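Local coordinates for succinate--CoA ligase subunit alpha (Campylobacter jejuni, PDB 6MEL), which forms the alpha subunit of a CoA ligase, built from a Rossmann-type CoA binding domain and a CoA-ligase domain, at residues A161-Y170 against A278-G289; K7-T17 against G32-K43. All coordinates share one frame; numbering follows the deposited sequence.

Contact 1 (A161-Y170 against A278-G289); sequences AANQVVQGGY and ALIGEEIQKILG
Two neighbouring helices in the helical layer of the CoA-ligase domain meet here, Q164 and Y170 of 161-170 reaching across to G281, L288 and G289 of 278-289. The axes cross at -44° and come within 7.9 Å, a closeness that G281, having no side chain, permits beside the backbone of V165. Near the start of helix 280-288 Q164 spans the gap. With CG beside the backbone N (chi1 -71°) and the rest of the chain extended, its amide reaches the first turn of that helix, where OE1 accepts a bond from G281 N (3.0 Å). That bond is nearly straight, 170° at the hydrogen, and lies in the carbonyl plane, while NE2 is held by P277 O and E160 OE2, so both ends of the amide are fixed. At the other end, a Schellman motif with G169 as its C-prime residue finishes helix 156-167 and leads into Y170. L288 CD1 sits over one face of the Y170 ring, 4.0 Å from its centroid, as a CH-pi contact. G289 O lies at the ring edge, in plane; its bond from Y170 OH is modelled so short that the exact length is doubtful. Between these ends V165 CG2 touches I284 CG1 at 4.2 Å, and both residues also rest on V148. Such helix pairs laid against a largely parallel sheet are characteristic of alpha/beta folds.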
loop_
_atom_site.group_PDB
_atom_site.type_symbol
_atom_site.label_atom_id
_atom_site.label_comp_id
_atom_site.label_asym_id
_atom_site.label_seq_id
_atom_site.Cartn_x
_atom_site.Cartn_y
_atom_site.Cartn_z
ATOM N N ALA A 161 12.425 13.294 10.795
ATOM C CA ALA A 161 13.528 12.616 11.526
ATOM C C ALA A 161 14.849 13.357 11.285
ATOM O O ALA A 161 15.587 13.664 12.242
ATOM C CB ALA A 161 13.619 11.169 11.125
ATOM N N ALA A 162 15.113 13.692 10.015
ATOM C CA ALA A 162 16.343 14.370 9.660
ATOM C C ALA A 162 16.437 15.687 10.431
ATOM O O ALA A 162 17.472 16.035 10.992
ATOM C CB ALA A 162 16.431 14.587 8.168
ATOM N N ASN A 163 15.315 16.399 10.493
ATOM C CA ASN A 163 15.286 17.693 11.131
ATOM C C ASN A 163 15.556 17.537 12.631
ATOM O O ASN A 163 16.277 18.394 13.230
ATOM C CB ASN A 163 13.975 18.427 10.836
ATOM C CG ASN A 163 14.085 19.914 11.038
ATOM O OD1 ASN A 163 15.082 20.502 10.632
ATOM N ND2 ASN A 163 13.100 20.497 11.702
ATOM N N GLN A 164 14.967 16.506 13.268
ATOM C CA GLN A 164 15.219 16.269 14.690
ATOM C C GLN A 164 16.730 16.014 14.917
ATOM O O GLN A 164 17.339 16.399 15.946
ATOM C CB GLN A 164 14.402 15.100 15.223
ATOM C CG GLN A 164 12.905 15.366 15.344
ATOM C CD GLN A 164 12.223 14.087 15.772
ATOM O OE1 GLN A 164 12.871 13.228 16.354
ATOM N NE2 GLN A 164 10.933 13.938 15.479
ATOM N N VAL A 165 17.359 15.312 13.985
ATOM C CA VAL A 165 18.747 14.971 14.180
ATOM C C VAL A 165 19.599 16.244 14.041
ATOM O O VAL A 165 20.559 16.425 14.800
ATOM C CB VAL A 165 19.175 13.876 13.195
ATOM C CG1 VAL A 165 20.688 13.745 13.134
ATOM C CG2 VAL A 165 18.513 12.544 13.522
ATOM N N VAL A 166 19.270 17.101 13.069
ATOM C CA VAL A 166 20.021 18.336 12.848
ATOM C C VAL A 166 19.820 19.272 14.057
ATOM O O VAL A 166 20.804 19.735 14.623
ATOM C CB VAL A 166 19.644 19.011 11.530
ATOM C CG1 VAL A 166 20.254 20.403 11.360
ATOM C CG2 VAL A 166 19.999 18.135 10.344
ATOM N N GLN A 167 18.577 19.450 14.512
ATOM C CA GLN A 167 18.269 20.283 15.683
ATOM C C GLN A 167 18.995 19.737 16.922
ATOM O O GLN A 167 19.266 20.473 17.830
ATOM C CB GLN A 167 16.771 20.350 16.059
ATOM C CG GLN A 167 15.791 20.935 15.037
ATOM C CD GLN A 167 16.318 22.103 14.245
ATOM O OE1 GLN A 167 17.085 22.913 14.754
ATOM N NE2 GLN A 167 15.876 22.234 13.001
ATOM N N GLY A 168 19.239 18.429 16.995
ATOM C CA GLY A 168 19.853 17.829 18.170
ATOM C C GLY A 168 21.379 17.898 18.146
ATOM O O GLY A 168 22.030 17.186 18.942
ATOM N N GLY A 169 21.930 18.697 17.212
ATOM C CA GLY A 169 23.359 18.968 17.065
ATOM C C GLY A 169 24.117 18.066 16.087
ATOM O O GLY A 169 25.322 18.175 15.993
ATOM N N TYR A 170 23.444 17.179 15.339
ATOM C CA TYR A 170 24.140 16.262 14.443
ATOM C C TYR A 170 23.745 16.549 12.984
ATOM O O TYR A 170 23.332 17.644 12.657
ATOM C CB TYR A 170 23.851 14.845 14.924
ATOM C CG TYR A 170 24.568 14.550 16.207
ATOM C CD1 TYR A 170 25.912 14.209 16.180
ATOM C CD2 TYR A 170 23.933 14.676 17.435
ATOM C CE1 TYR A 170 26.609 13.955 17.350
ATOM C CE2 TYR A 170 24.612 14.425 18.614
ATOM C CZ TYR A 170 25.954 14.071 18.566
ATOM O OH TYR A 170 26.662 13.786 19.693
ATOM N N ALA A 278 8.512 11.768 17.999
ATOM C CA ALA A 278 9.090 13.071 18.333
ATOM C C ALA A 278 10.501 12.926 18.878
ATOM O O ALA A 278 11.185 13.918 18.901
ATOM C CB ALA A 278 8.244 13.800 19.346
ATOM N N LEU A 279 10.900 11.708 19.284
ATOM C CA LEU A 279 12.116 11.500 20.090
ATOM C C LEU A 279 13.238 10.751 19.342
ATOM O O LEU A 279 14.160 10.217 19.972
ATOM C CB LEU A 279 11.687 10.755 21.351
ATOM C CG LEU A 279 10.591 11.426 22.177
ATOM C CD1 LEU A 279 10.423 10.691 23.513
ATOM C CD2 LEU A 279 10.892 12.899 22.445
ATOM N N ILE A 280 13.215 10.765 17.997
ATOM C CA ILE A 280 14.255 10.133 17.202
ATOM C C ILE A 280 15.587 10.884 17.372
ATOM O O ILE A 280 16.646 10.244 17.531
ATOM C CB ILE A 280 13.829 10.031 15.724
ATOM C CG1 ILE A 280 12.587 9.144 15.569
ATOM C CG2 ILE A 280 14.964 9.531 14.837
ATOM C CD1 ILE A 280 11.922 9.270 14.193
ATOM N N GLY A 281 15.552 12.216 17.244
ATOM C CA GLY A 281 16.736 13.046 17.485
ATOM C C GLY A 281 17.321 12.801 18.881
ATOM O O GLY A 281 18.511 12.625 19.049
ATOM N N GLU A 282 16.453 12.764 19.887
ATOM C CA GLU A 282 16.896 12.559 21.244
ATOM C C GLU A 282 17.606 11.211 21.374
ATOM O O GLU A 282 18.569 11.109 22.137
ATOM C CB GLU A 282 15.737 12.629 22.222
ATOM C CG GLU A 282 15.249 14.047 22.471
ATOM C CD GLU A 282 14.282 14.124 23.657
ATOM O OE1 GLU A 282 14.251 13.162 24.448
ATOM O OE2 GLU A 282 13.514 15.096 23.743
ATOM N N GLU A 283 17.136 10.179 20.648
ATOM C CA GLU A 283 17.759 8.868 20.769
ATOM C C GLU A 283 19.186 8.927 20.229
ATOM O O GLU A 283 20.120 8.355 20.812
ATOM C CB GLU A 283 16.961 7.773 20.060
ATOM C CG GLU A 283 17.334 6.380 20.487
ATOM C CD GLU A 283 16.927 6.012 21.910
ATOM O OE1 GLU A 283 16.238 6.809 22.555
ATOM O OE2 GLU A 283 17.352 4.960 22.366
ATOM N N ILE A 284 19.363 9.618 19.111
ATOM C CA ILE A 284 20.686 9.802 18.563
ATOM C C ILE A 284 21.608 10.532 19.573
ATOM O O ILE A 284 22.785 10.169 19.710
ATOM C CB ILE A 284 20.600 10.517 17.205
ATOM C CG1 ILE A 284 20.119 9.566 16.083
ATOM C CG2 ILE A 284 21.910 11.177 16.847
ATOM C CD1 ILE A 284 21.047 8.435 15.744
ATOM N N GLN A 285 21.110 11.567 20.244
ATOM C CA GLN A 285 21.883 12.277 21.295
ATOM C C GLN A 285 22.265 11.336 22.446
ATOM O O GLN A 285 23.383 11.381 22.898
ATOM C CB GLN A 285 21.086 13.410 21.914
ATOM C CG GLN A 285 20.785 14.527 20.940
ATOM C CD GLN A 285 20.082 15.607 21.715
ATOM O OE1 GLN A 285 18.866 15.746 21.667
ATOM N NE2 GLN A 285 20.855 16.286 22.546
ATOM N N LYS A 286 21.349 10.472 22.882
ATOM C CA LYS A 286 21.692 9.478 23.884
ATOM C C LYS A 286 22.883 8.645 23.437
ATOM O O LYS A 286 23.744 8.296 24.253
ATOM C CB LYS A 286 20.566 8.484 24.145
ATOM C CG LYS A 286 19.453 8.971 25.053
ATOM C CD LYS A 286 18.661 7.778 25.587
ATOM C CE LYS A 286 17.194 8.081 25.838
ATOM N NZ LYS A 286 16.337 6.920 25.454
ATOM N N ILE A 287 22.869 8.237 22.160
ATOM C CA ILE A 287 23.845 7.307 21.680
ATOM C C ILE A 287 25.185 8.022 21.507
ATOM O O ILE A 287 26.194 7.523 21.947
ATOM C CB ILE A 287 23.376 6.627 20.377
ATOM C CG1 ILE A 287 22.250 5.619 20.632
ATOM C CG2 ILE A 287 24.536 5.982 19.640
ATOM C CD1 ILE A 287 21.438 5.330 19.396
ATOM N N LEU A 288 25.183 9.169 20.836
ATOM C CA LEU A 288 26.419 9.778 20.397
ATOM C C LEU A 288 26.950 10.764 21.452
ATOM O O LEU A 288 28.095 11.109 21.392
ATOM C CB LEU A 288 26.173 10.506 19.079
ATOM C CG LEU A 288 25.900 9.611 17.874
ATOM C CD1 LEU A 288 25.756 10.468 16.637
ATOM C CD2 LEU A 288 26.990 8.575 17.680
ATOM N N GLY A 289 26.095 11.219 22.375
ATOM C CA GLY A 289 26.471 12.255 23.356
ATOM C C GLY A 289 26.004 13.647 22.951
ATOM O O GLY A 289 25.517 13.858 21.826
#

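Contact 2 (K7-T17 against G32-K43); sequences KNTKVIVQGFT and GTNIVGGITPHK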
loop_
_atom_site.group_PDB
_atom_site.type_symbol
_atom_site.label_atom_id
_atom_site.label_comp_id
_atom_site.label_asym_id
_atom_site.label_seq_id
_atom_site.Cartn_x
_atom_site.Cartn_y
_atom_site.Cartn_z
ATOM N N LYS A 7 28.598 14.105 -5.344
ATOM C CA LYS A 7 28.494 15.287 -6.224
ATOM C C LYS A 7 28.920 14.978 -7.661
ATOM O O LYS A 7 28.505 15.714 -8.555
ATOM C CB LYS A 7 29.357 16.446 -5.712
ATOM C CG LYS A 7 30.845 16.154 -5.711
ATOM C CD LYS A 7 31.664 17.169 -4.965
ATOM C CE LYS A 7 32.864 16.508 -4.327
ATOM N NZ LYS A 7 33.998 17.455 -4.239
ATOM N N ASN A 8 29.721 13.918 -7.870
ATOM C CA ASN A 8 30.242 13.560 -9.182
ATOM C C ASN A 8 29.352 12.532 -9.876
ATOM O O ASN A 8 29.491 12.350 -11.059
ATOM C CB ASN A 8 31.667 12.994 -9.103
ATOM C CG ASN A 8 32.629 14.029 -8.541
ATOM O OD1 ASN A 8 32.531 15.220 -8.852
ATOM N ND2 ASN A 8 33.482 13.605 -7.626
ATOM N N THR A 9 28.474 11.840 -9.140
ATOM C CA THR A 9 27.662 10.785 -9.790
ATOM C C THR A 9 26.927 11.391 -11.008
ATOM O O THR A 9 26.181 12.322 -10.866
ATOM C CB THR A 9 26.638 10.213 -8.805
ATOM O OG1 THR A 9 27.308 9.834 -7.598
ATOM C CG2 THR A 9 25.866 9.054 -9.397
ATOM N N LYS A 10 27.083 10.808 -12.184
ATOM C CA LYS A 10 26.338 11.233 -13.355
ATOM C C LYS A 10 24.943 10.616 -13.353
ATOM O O LYS A 10 24.820 9.390 -13.232
ATOM C CB LYS A 10 27.066 10.787 -14.615
ATOM C CG LYS A 10 28.488 11.329 -14.716
ATOM C CD LYS A 10 28.954 11.547 -16.136
ATOM C CE LYS A 10 30.272 10.878 -16.426
ATOM N NZ LYS A 10 30.055 9.416 -16.528
ATOM N N VAL A 11 23.936 11.467 -13.577
ATOM C CA VAL A 11 22.546 11.096 -13.465
ATOM C C VAL A 11 21.808 11.500 -14.736
ATOM O O VAL A 11 21.912 12.647 -15.133
ATOM C CB VAL A 11 21.891 11.812 -12.270
ATOM C CG1 VAL A 11 20.389 11.520 -12.202
ATOM C CG2 VAL A 11 22.590 11.482 -10.954
ATOM N N ILE A 12 20.992 10.583 -15.281
ATOM C CA ILE A 12 20.003 10.903 -16.276
ATOM C C ILE A 12 18.624 10.853 -15.636
ATOM O O ILE A 12 18.385 10.104 -14.665
ATOM C CB ILE A 12 20.073 9.960 -17.480
ATOM C CG1 ILE A 12 20.035 8.503 -17.041
ATOM C CG2 ILE A 12 21.299 10.260 -18.316
ATOM C CD1 ILE A 12 19.857 7.548 -18.194
ATOM N N VAL A 13 17.699 11.600 -16.229
ATOM C CA VAL A 13 16.329 11.666 -15.727
ATOM C C VAL A 13 15.417 11.034 -16.777
ATOM O O VAL A 13 15.377 11.466 -17.911
ATOM C CB VAL A 13 15.938 13.124 -15.445
ATOM C CG1 VAL A 13 14.523 13.228 -14.938
ATOM C CG2 VAL A 13 16.919 13.810 -14.498
ATOM N N GLN A 14 14.664 10.004 -16.384
ATOM C CA GLN A 14 13.627 9.453 -17.252
ATOM C C GLN A 14 12.340 10.224 -16.926
ATOM O O GLN A 14 11.988 10.413 -15.750
ATOM C CB GLN A 14 13.535 7.937 -17.096
ATOM C CG GLN A 14 14.751 7.179 -17.615
ATOM C CD GLN A 14 14.779 5.728 -17.216
ATOM O OE1 GLN A 14 15.636 5.305 -16.441
ATOM N NE2 GLN A 14 13.840 4.957 -17.757
ATOM N N GLY A 15 11.672 10.719 -17.974
ATOM C CA GLY A 15 10.524 11.622 -17.826
ATOM C C GLY A 15 10.968 13.069 -17.585
ATOM O O GLY A 15 10.282 13.850 -16.933
ATOM N N PHE A 16 12.055 13.451 -18.252
ATOM C CA PHE A 16 12.785 14.675 -17.994
ATOM C C PHE A 16 11.962 15.931 -18.311
ATOM O O PHE A 16 12.168 16.919 -17.669
ATOM C CB PHE A 16 14.059 14.660 -18.834
ATOM C CG PHE A 16 15.101 15.715 -18.572
ATOM C CD1 PHE A 16 15.333 16.224 -17.314
ATOM C CD2 PHE A 16 15.925 16.130 -19.609
ATOM C CE1 PHE A 16 16.348 17.140 -17.088
ATOM C CE2 PHE A 16 16.943 17.039 -19.384
ATOM C CZ PHE A 16 17.146 17.552 -18.128
ATOM N N THR A 17 11.063 15.902 -19.303
ATOM C CA THR A 17 10.424 17.143 -19.744
ATOM C C THR A 17 9.055 17.320 -19.105
ATOM O O THR A 17 8.466 18.320 -19.308
ATOM C CB THR A 17 10.284 17.273 -21.268
ATOM O OG1 THR A 17 9.561 16.164 -21.786
ATOM C CG2 THR A 17 11.619 17.377 -21.956
ATOM N N GLY A 32 23.492 20.583 -6.477
ATOM C CA GLY A 32 24.843 20.077 -6.810
ATOM C C GLY A 32 24.837 18.782 -7.619
ATOM O O GLY A 32 25.891 18.296 -8.014
ATOM N N THR A 33 23.647 18.228 -7.890
ATOM C CA THR A 33 23.570 16.934 -8.583
ATOM C C THR A 33 24.066 17.085 -10.022
ATOM O O THR A 33 23.604 17.944 -10.753
ATOM C CB THR A 33 22.145 16.368 -8.618
ATOM O OG1 THR A 33 21.589 16.436 -7.299
ATOM C CG2 THR A 33 22.109 14.947 -9.144
ATOM N N ASN A 34 24.941 16.182 -10.442
ATOM C CA ASN A 34 25.476 16.157 -11.813
ATOM C C ASN A 34 24.466 15.510 -12.780
ATOM O O ASN A 34 24.682 14.410 -13.279
ATOM C CB ASN A 34 26.812 15.397 -11.857
ATOM C CG ASN A 34 27.555 15.566 -13.177
ATOM O OD1 ASN A 34 27.220 16.444 -13.948
ATOM N ND2 ASN A 34 28.515 14.700 -13.485
ATOM N N ILE A 35 23.368 16.195 -13.077
ATOM C CA ILE A 35 22.471 15.708 -14.069
ATOM C C ILE A 35 23.061 15.986 -15.450
ATOM O O ILE A 35 23.253 17.148 -15.802
ATOM C CB ILE A 35 21.075 16.312 -13.873
ATOM C CG1 ILE A 35 20.445 15.775 -12.573
ATOM C CG2 ILE A 35 20.208 16.018 -15.082
ATOM C CD1 ILE A 35 19.079 16.294 -12.248
ATOM N N VAL A 36 23.237 14.936 -16.268
ATOM C CA VAL A 36 23.941 15.107 -17.535
ATOM C C VAL A 36 22.970 15.044 -18.703
ATOM O O VAL A 36 23.401 15.207 -19.817
ATOM C CB VAL A 36 25.062 14.071 -17.734
ATOM C CG1 VAL A 36 26.198 14.296 -16.766
ATOM C CG2 VAL A 36 24.524 12.652 -17.623
ATOM N N GLY A 37 21.686 14.795 -18.451
ATOM C CA GLY A 37 20.757 14.542 -19.562
ATOM C C GLY A 37 19.465 13.893 -19.113
ATOM O O GLY A 37 19.250 13.555 -17.935
ATOM N N GLY A 38 18.569 13.698 -20.052
ATOM C CA GLY A 38 17.319 13.036 -19.721
ATOM C C GLY A 38 16.654 12.449 -20.938
ATOM O O GLY A 38 17.092 12.727 -22.082
ATOM N N ILE A 39 15.567 11.709 -20.683
ATOM C CA ILE A 39 14.857 10.966 -21.676
ATOM C C ILE A 39 13.434 11.534 -21.769
ATOM O O ILE A 39 12.761 11.708 -20.778
ATOM C CB ILE A 39 14.899 9.448 -21.370
ATOM C CG1 ILE A 39 16.312 8.862 -21.469
ATOM C CG2 ILE A 39 14.059 8.668 -22.369
ATOM C CD1 ILE A 39 17.256 9.246 -20.459
ATOM N N THR A 40 12.978 11.783 -22.997
ATOM C CA THR A 40 11.571 11.859 -23.317
ATOM C C THR A 40 11.383 11.373 -24.749
ATOM O O THR A 40 11.927 11.977 -25.654
ATOM C CB THR A 40 11.018 13.280 -23.166
ATOM O OG1 THR A 40 11.142 13.682 -21.798
ATOM C CG2 THR A 40 9.561 13.368 -23.577
ATOM N N PRO A 41 10.625 10.285 -25.009
ATOM C CA PRO A 41 10.423 9.821 -26.381
ATOM C C PRO A 41 9.904 10.968 -27.266
ATOM O O PRO A 41 9.032 11.710 -26.845
ATOM C CB PRO A 41 9.366 8.722 -26.251
ATOM C CG PRO A 41 9.560 8.212 -24.830
ATOM C CD PRO A 41 9.887 9.466 -24.020
ATOM N N HIS A 42 10.506 11.101 -28.456
ATOM C CA HIS A 42 10.112 12.010 -29.518
ATOM C C HIS A 42 10.659 13.420 -29.257
ATOM O O HIS A 42 10.283 14.362 -29.939
ATOM C CB HIS A 42 8.592 12.025 -29.700
ATOM C CG HIS A 42 8.010 10.658 -29.822
ATOM N ND1 HIS A 42 8.420 9.760 -30.792
ATOM C CD2 HIS A 42 7.064 10.038 -29.097
ATOM C CE1 HIS A 42 7.760 8.629 -30.636
ATOM N NE2 HIS A 42 6.919 8.780 -29.605
ATOM N N LYS A 43 11.557 13.571 -28.279
ATOM C CA LYS A 43 12.164 14.844 -28.034
ATOM C C LYS A 43 13.679 14.729 -28.073
ATOM O O LYS A 43 14.374 15.672 -27.654
ATOM C CB LYS A 43 11.661 15.407 -26.711
ATOM C CG LYS A 43 10.238 15.916 -26.821
ATOM C CD LYS A 43 9.755 16.566 -25.571
ATOM C CE LYS A 43 8.400 17.203 -25.769
ATOM N NZ LYS A 43 7.824 17.493 -24.440
HETATM O O HOH W 1 28.032 18.022 -9.382
HETATM O O HOH W 2 25.560 13.866 -8.756
#
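The side chains of I12 and I39 cross at an angle on one face of two neighbouring parallel strands, with their CD1 methyls 3.8 Å apart, and helix 57-64 closes over both. On the other face the pairing is different: V13 CG2 lies 4.0 Å from I35 CD1, with I35 CG2 equally close, so that one methyl touches both branches of the isoleucine. Toward the start of the strands K10 and N34 run side by side, pointing the same way, with the aliphatic part of the lysine against the amide.

Beneath these side chains the backbone ladder is shifted by a beta bulge at V36-G37, opposite I12: V11 pairs with I35, but V13 with G38. V13 O receives I39 N nearly along the C=O axis, at 2.8 Å. G38 leaves room for F16, whose ring, carried onto G37 and G38 with CG anti to the backbone N (chi1 -170°), has CD2 3.4 Å from G38 CA; G37 C lies over one ring face and H48 meets the ring edge-to-face.

Where the strands end, polar groups take over. I39 O is approached from the same face by F16 N (3.1 Å) and by T40 OG1 (2.7 Å), the hydroxyl coming in from the side of the carbonyl at 97°. That hydroxyl in turn accepts a proton from T17 OG1 at 2.9 Å, and K43 NZ adds a weak bond to T17 OG1.

The chemistry thus divides along the strands: apolar branches make contacts on both faces of the strand pair, whereas just past the strand ends two hydroxyls and one doubly used carbonyl join the loop after strand 10-14 to I39 and the type II turn T40-K43.

How the contacts relate
Contact 2 closes before contact 1 opens along the chain, and each belongs to its own sheet. Contact 2 joins adjacent inner strands of the N-terminal sheet, linked by helix 19-31; contact 1 joins two helices lying over the sheet that contains strands 148-152, 203-209 and 230-235, its partners being 108 residues apart in sequence. Their centres are 34 Å apart, on opposite sides of the chain's centre, and their nearest atoms stay about 16 Å from each other. No other protein chain of the assembly touches contact 2, whereas another protein's chain reaches contact 1, with E282 in a salt bridge to it. This is consistent with two alpha/beta domains, one round each sheet.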